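Local structure of extracellular haem-binding protein (Streptomyces reticuli, 3FPW) at residues A[64-67]-A[68-71]; A[144-147]-A[148-151]; A[178-181]-A[182-186]. The protein binds haem outside the cell, probably degrades it, and in its oligomeric form interacts with its cognate two-component sensor kinase. All coordinates share one frame; numbering follows the deposited sequence.

Contact 1. Residues A[64-67]-A[68-71]; sequences HLTL and EAAT
Leu65 lies against Ala69 and Ala70 where strand 59-65 gives way to helix 67-83, a junction built round Thr66 as the N-cap. The CB of Leu65 rests 4.3 Å from Ala69 CB, and its branch CD1 comes 4.2 Å from the CA of Ala70. Both partners are alanines, small enough for the end of the strand to settle against the first turn of the helix. On the strand side, His64 and Leu65 pair in an antiparallel ladder with a second subunit, which carries the sheet across that interface.

Thr66 follows. Its hydroxyl is swung between its own backbone N and carbonyl carbon (chi1 62°), which brings OG1 within 3.0 Å of Ala69 N as an acceptor. This is the capping bond, and threonine suits the place because an N-H of the first helical turn lacks a carbonyl from an earlier turn. The same OG1 donates to a water 2.7 Å away, and that water donates to Glu68 OE2 at 2.9 Å. The extended, solvent-exposed Glu68 thus holds a carboxylate near the start of the helix, where a negative charge probably fits the helix dipole. Thr66 also opens the backbone series: its O takes Ala70 N at 2.9 Å along an almost straight N-H line (173°).

The CB of Leu67 starts away from residues 68-71, but its branch CD1 comes back to 3.5 Å from Thr71 OG1; the side chain also packs on Val101 of strand 99-104, while Leu67 N bonds to Asp106 OD1 of a third subunit. Its carbonyl is gripped twice by one residue. Thr71 N reaches Leu67 O in the regular helical way, whereas Thr71 OG1 donates to Leu67 O over 2.8 Å from above the carbonyl plane, 42° out of it.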
# COMPACT_ATOMS: atom_id res chain seq x y z
N HIS A 64 -4.93 -26.08 14.39
CA HIS A 64 -4.70 -24.72 14.88
C HIS A 64 -4.75 -24.63 16.39
O HIS A 64 -5.44 -25.44 17.03
CB HIS A 64 -5.83 -23.85 14.36
CG HIS A 64 -5.98 -23.95 12.89
ND1 HIS A 64 -5.28 -23.12 12.03
CD2 HIS A 64 -6.66 -24.82 12.11
CE1 HIS A 64 -5.57 -23.47 10.78
NE2 HIS A 64 -6.39 -24.50 10.81
N LEU A 65 -4.07 -23.64 16.95
CA LEU A 65 -4.36 -23.21 18.31
C LEU A 65 -5.77 -22.64 18.32
O LEU A 65 -6.20 -21.94 17.37
CB LEU A 65 -3.39 -22.12 18.77
CG LEU A 65 -1.91 -22.42 18.90
CD1 LEU A 65 -1.20 -21.21 19.48
CD2 LEU A 65 -1.72 -23.64 19.78
N THR A 66 -6.51 -22.94 19.38
CA THR A 66 -7.76 -22.25 19.63
C THR A 66 -7.45 -20.81 20.00
O THR A 66 -6.34 -20.49 20.47
CB THR A 66 -8.51 -22.91 20.80
OG1 THR A 66 -7.73 -22.81 22.00
CG2 THR A 66 -8.82 -24.39 20.48
N LEU A 67 -8.42 -19.91 19.79
CA LEU A 67 -8.26 -18.55 20.31
C LEU A 67 -7.91 -18.56 21.80
O LEU A 67 -7.03 -17.80 22.23
CB LEU A 67 -9.50 -17.70 20.07
CG LEU A 67 -9.35 -16.27 20.62
CD1 LEU A 67 -8.14 -15.51 20.03
CD2 LEU A 67 -10.62 -15.49 20.39
N GLU A 68 -8.58 -19.41 22.58
CA GLU A 68 -8.28 -19.51 24.01
C GLU A 68 -6.79 -19.79 24.26
O GLU A 68 -6.15 -19.13 25.11
CB GLU A 68 -9.17 -20.59 24.66
CG GLU A 68 -8.88 -20.81 26.14
CD GLU A 68 -9.68 -21.96 26.76
OE1 GLU A 68 -9.74 -22.01 28.01
OE2 GLU A 68 -10.24 -22.81 26.01
N ALA A 69 -6.22 -20.75 23.53
CA ALA A 69 -4.81 -21.12 23.73
C ALA A 69 -3.89 -20.00 23.25
O ALA A 69 -2.91 -19.65 23.92
CB ALA A 69 -4.48 -22.39 22.97
N ALA A 70 -4.20 -19.43 22.09
CA ALA A 70 -3.35 -18.33 21.59
C ALA A 70 -3.35 -17.13 22.53
O ALA A 70 -2.32 -16.47 22.74
CB ALA A 70 -3.83 -17.91 20.21
N THR A 71 -4.51 -16.84 23.10
CA THR A 71 -4.63 -15.75 24.06
C THR A 71 -3.85 -16.04 25.34
O THR A 71 -3.15 -15.16 25.85
CB THR A 71 -6.11 -15.51 24.43
OG1 THR A 71 -6.83 -15.18 23.23
CG2 THR A 71 -6.24 -14.37 25.45
O HOH W 1 -8.47 -24.18 24.17

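Contact 2. Residues A[144-147]-A[148-151]. With PO4 (phosphate ion), chain G.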
# COMPACT_ATOMS: atom_id res chain seq x y z
N LYS A 144 15.61 -12.42 3.57
CA LYS A 144 14.93 -11.32 4.24
C LYS A 144 14.16 -10.41 3.28
O LYS A 144 13.43 -9.51 3.70
CB LYS A 144 15.92 -10.51 5.08
CG LYS A 144 16.86 -9.65 4.27
CD LYS A 144 17.83 -8.92 5.21
CE LYS A 144 19.02 -8.37 4.44
NZ LYS A 144 18.60 -7.49 3.31
N ASP A 145 14.26 -10.69 1.98
CA ASP A 145 13.50 -9.95 0.97
C ASP A 145 12.12 -10.54 0.74
O ASP A 145 11.28 -9.97 0.04
CB ASP A 145 14.32 -9.87 -0.31
CG ASP A 145 15.57 -8.99 -0.14
OD1 ASP A 145 15.46 -7.94 0.52
OD2 ASP A 145 16.64 -9.36 -0.64
N ILE A 146 11.87 -11.69 1.36
CA ILE A 146 10.56 -12.31 1.27
C ILE A 146 9.55 -11.46 2.03
O ILE A 146 9.76 -11.11 3.19
CB ILE A 146 10.61 -13.74 1.82
CG1 ILE A 146 11.45 -14.62 0.90
CG2 ILE A 146 9.19 -14.33 2.02
CD1 ILE A 146 11.80 -15.98 1.49
N PRO A 147 8.45 -11.09 1.36
CA PRO A 147 7.45 -10.21 1.94
C PRO A 147 6.91 -10.71 3.27
O PRO A 147 6.69 -11.92 3.45
CB PRO A 147 6.34 -10.20 0.88
CG PRO A 147 7.11 -10.32 -0.38
CD PRO A 147 8.16 -11.37 -0.06
N GLY A 148 6.72 -9.78 4.19
CA GLY A 148 6.01 -10.05 5.45
C GLY A 148 6.92 -10.60 6.54
O GLY A 148 6.48 -10.82 7.67
N THR A 149 8.19 -10.79 6.21
CA THR A 149 9.15 -11.38 7.15
C THR A 149 9.98 -10.38 7.98
O THR A 149 10.12 -9.21 7.63
CB THR A 149 10.12 -12.34 6.44
OG1 THR A 149 10.92 -11.60 5.52
CG2 THR A 149 9.32 -13.42 5.66
N LEU A 150 10.51 -10.87 9.09
CA LEU A 150 11.44 -10.11 9.90
C LEU A 150 12.38 -11.09 10.56
O LEU A 150 11.99 -11.82 11.46
CB LEU A 150 10.69 -9.27 10.94
CG LEU A 150 11.59 -8.43 11.83
CD1 LEU A 150 12.57 -7.59 11.04
CD2 LEU A 150 10.71 -7.54 12.75
N PHE A 151 13.62 -11.12 10.08
CA PHE A 151 14.60 -12.10 10.53
C PHE A 151 15.40 -11.54 11.71
O PHE A 151 16.58 -11.19 11.61
CB PHE A 151 15.52 -12.42 9.36
CG PHE A 151 14.91 -13.38 8.38
CD1 PHE A 151 13.94 -12.97 7.47
CD2 PHE A 151 15.28 -14.72 8.39
CE1 PHE A 151 13.37 -13.86 6.57
CE2 PHE A 151 14.70 -15.62 7.49
CZ PHE A 151 13.75 -15.20 6.58
P PO4 G . 6.13 -6.29 3.03
O1 PO4 G . 7.28 -7.04 3.67
O2 PO4 G . 6.17 -4.83 3.44
O3 PO4 G . 6.26 -6.41 1.53
O4 PO4 G . 4.82 -6.89 3.47
O HOH W 2 12.65 -8.94 6.17
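Thr149 has OG1 set between its backbone N and carbonyl carbon (chi1 65°), and this turns the hydroxyl back onto Ile146 O. OG1 donates to that oxygen over 2.6 Å, in the carbonyl plane. The backbone closure of the type II beta turn from Ile146 to Thr149, Thr149 N to Ile146 O at 3.4 Å, is weak, so the threonine hydroxyl supplies the shorter link. The same torsion brings the methyl CG2 to 3.8 Å from Ile146 CG2. Replacing this threonine by an alanine would remove OG1 and CG2, and would probably leave Ile146 O to the weak amide bond and open a gap beside the isoleucine methyl.

Pro147 suits the first corner, which needs a negative phi. At the second, Gly148 has phi 86°, and a CB would collide with Pro147 O. Gly148 N donates to O1 of a phosphate ion at 2.8 Å; the ion, probably from the crystallisation liquor, is also hydrogen-bonded to Arg118 NH1.

The flat Phe151 ring lies obliquely against the backbone of Lys144, Phe151 CD1 3.8 Å from Lys144 CA, and a water donates to Lys144 O and Thr149 O. The lysine side chain leads away to within about 4 Å of a bound iron(III) ion. The turn belongs to the loop between helix 130-135 and strand 155-160 and backs onto helix 112-126, where Ile146 and Phe151 meet Trp126 and Thr149 touches Thr122.

Contact 3. Residues A[178-181]-A[182-186]; sequences LDEQ and YARAG
Tyr182 and Leu178, one turn apart on helix 176-187, meet through backbone and ring together. The backbone bonds are the regular i to i+4 set: Tyr182 N, Ala183 N, Arg184 N and Ala185 N donate to the carbonyls of Leu178, Asp179, Glu180 and Gln181, for instance Ala183 N to Asp179 O at 2.9 Å.

Among flat groups, the tyrosine ring lies with one face on Leu178 O, which is 3.3 Å from CD2 of Tyr182. Having CG anti to its carbonyl carbon (chi1 -55°) folds the ring back along the helix. Beside it, the extended Gln181 sets OE1 3.9 Å from Tyr182 CE1, its amide almost perpendicular to the ring. In apolar packing, Leu178 CB lies 4.4 Å from Tyr182 CE2.

The charged pair is looser. Arg184 bends at chi3 (-56°) and spreads one guanidinium face over Glu180 O and Gln181 CA, with NH2 3.5 Å from Gln181 CA. Glu180 OE1 stands at the guanidinium edge, a long salt bridge of 3.9 Å to Arg184 NH1, with the two planes 85° apart. The buried carboxylate of Glu180 is hydrogen-bonded by Ser131 OG and Gly154 N, so the arginine is a secondary partner; Arg184 lies on the exposed side of the helix, where a long charged side chain is at home.

Asp179 bonds to Ala173 N and forms a salt bridge with Lys119, while Tyr182 OH is hydrogen-bonded to Asp84 OD2 and Arg86 NH1. Small residues face the neighbouring elements: Ala183 sits on Val170 of strand 163-171, and Ala185 packs on Ala80 of helix 67-83.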
# COMPACT_ATOMS: atom_id res chain seq x y z
N LEU A 178 16.21 -10.98 24.51
CA LEU A 178 15.23 -10.83 25.58
C LEU A 178 13.81 -10.99 25.02
O LEU A 178 13.00 -11.68 25.63
CB LEU A 178 15.36 -9.47 26.28
CG LEU A 178 16.53 -9.41 27.24
CD1 LEU A 178 16.76 -7.95 27.57
CD2 LEU A 178 16.18 -10.22 28.48
N ASP A 179 13.52 -10.37 23.88
CA ASP A 179 12.20 -10.57 23.26
C ASP A 179 11.91 -12.06 23.15
O ASP A 179 10.80 -12.53 23.46
CB ASP A 179 12.16 -10.04 21.82
CG ASP A 179 12.13 -8.52 21.73
OD1 ASP A 179 11.56 -7.86 22.62
OD2 ASP A 179 12.66 -7.98 20.71
N GLU A 180 12.90 -12.81 22.68
CA GLU A 180 12.67 -14.22 22.43
C GLU A 180 12.51 -15.03 23.72
O GLU A 180 11.79 -16.02 23.74
CB GLU A 180 13.74 -14.81 21.50
CG GLU A 180 13.18 -15.92 20.65
CD GLU A 180 14.16 -16.35 19.57
OE1 GLU A 180 14.88 -17.34 19.78
OE2 GLU A 180 14.21 -15.66 18.53
N GLN A 181 13.18 -14.59 24.79
CA GLN A 181 12.92 -15.15 26.12
C GLN A 181 11.44 -15.04 26.47
O GLN A 181 10.83 -15.99 26.94
CB GLN A 181 13.76 -14.41 27.17
CG GLN A 181 13.62 -14.89 28.61
CD GLN A 181 14.60 -14.18 29.56
OE1 GLN A 181 14.19 -13.38 30.39
NE2 GLN A 181 15.88 -14.46 29.39
N TYR A 182 10.86 -13.86 26.25
CA TYR A 182 9.45 -13.69 26.61
C TYR A 182 8.52 -14.46 25.68
O TYR A 182 7.48 -14.97 26.11
CB TYR A 182 9.08 -12.21 26.62
CG TYR A 182 9.98 -11.39 27.52
CD1 TYR A 182 10.32 -11.85 28.79
CD2 TYR A 182 10.46 -10.16 27.13
CE1 TYR A 182 11.13 -11.11 29.62
CE2 TYR A 182 11.27 -9.41 27.94
CZ TYR A 182 11.60 -9.90 29.20
OH TYR A 182 12.42 -9.16 30.04
N ALA A 183 8.90 -14.57 24.41
CA ALA A 183 8.14 -15.40 23.47
C ALA A 183 8.12 -16.86 23.94
O ALA A 183 7.09 -17.50 23.95
CB ALA A 183 8.72 -15.31 22.04
N ARG A 184 9.28 -17.37 24.35
CA ARG A 184 9.36 -18.72 24.86
C ARG A 184 8.54 -18.89 26.14
O ARG A 184 7.98 -19.96 26.37
CB ARG A 184 10.82 -19.11 25.14
CG ARG A 184 11.66 -19.36 23.88
CD ARG A 184 12.97 -20.05 24.24
NE ARG A 184 13.75 -19.29 25.22
CZ ARG A 184 14.62 -18.34 24.90
NH1 ARG A 184 14.83 -18.03 23.64
NH2 ARG A 184 15.30 -17.70 25.86
N ALA A 185 8.48 -17.86 26.98
CA ALA A 185 7.66 -17.90 28.18
C ALA A 185 6.18 -18.02 27.85
O ALA A 185 5.42 -18.69 28.54
CB ALA A 185 7.91 -16.67 29.05
N GLY A 186 5.77 -17.35 26.77
CA GLY A 186 4.40 -17.49 26.28
C GLY A 186 4.12 -18.89 25.74
O GLY A 186 3.12 -19.51 26.08

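Contact 1 is the most buried of the three, and contacts 2 and 3 are partly buried. Contacts 1 and 3 share an element in helix 67-83, which contact 1 begins and against which contact 3 packs further along. Contact 2, on the opposite side of the chain's centre from contact 1, has no regular helix beyond a short 3-10 piece. Threonine hydroxyls do the local polar work in contacts 1 and 2, capping a helix in one and bonding across a type II turn in the other, whereas contact 3 rests on regular helical backbone bonds, with a tyrosine face, an arginine face and a long salt bridge added. Other subunits border contacts 1 and 2, but none touches contact 3.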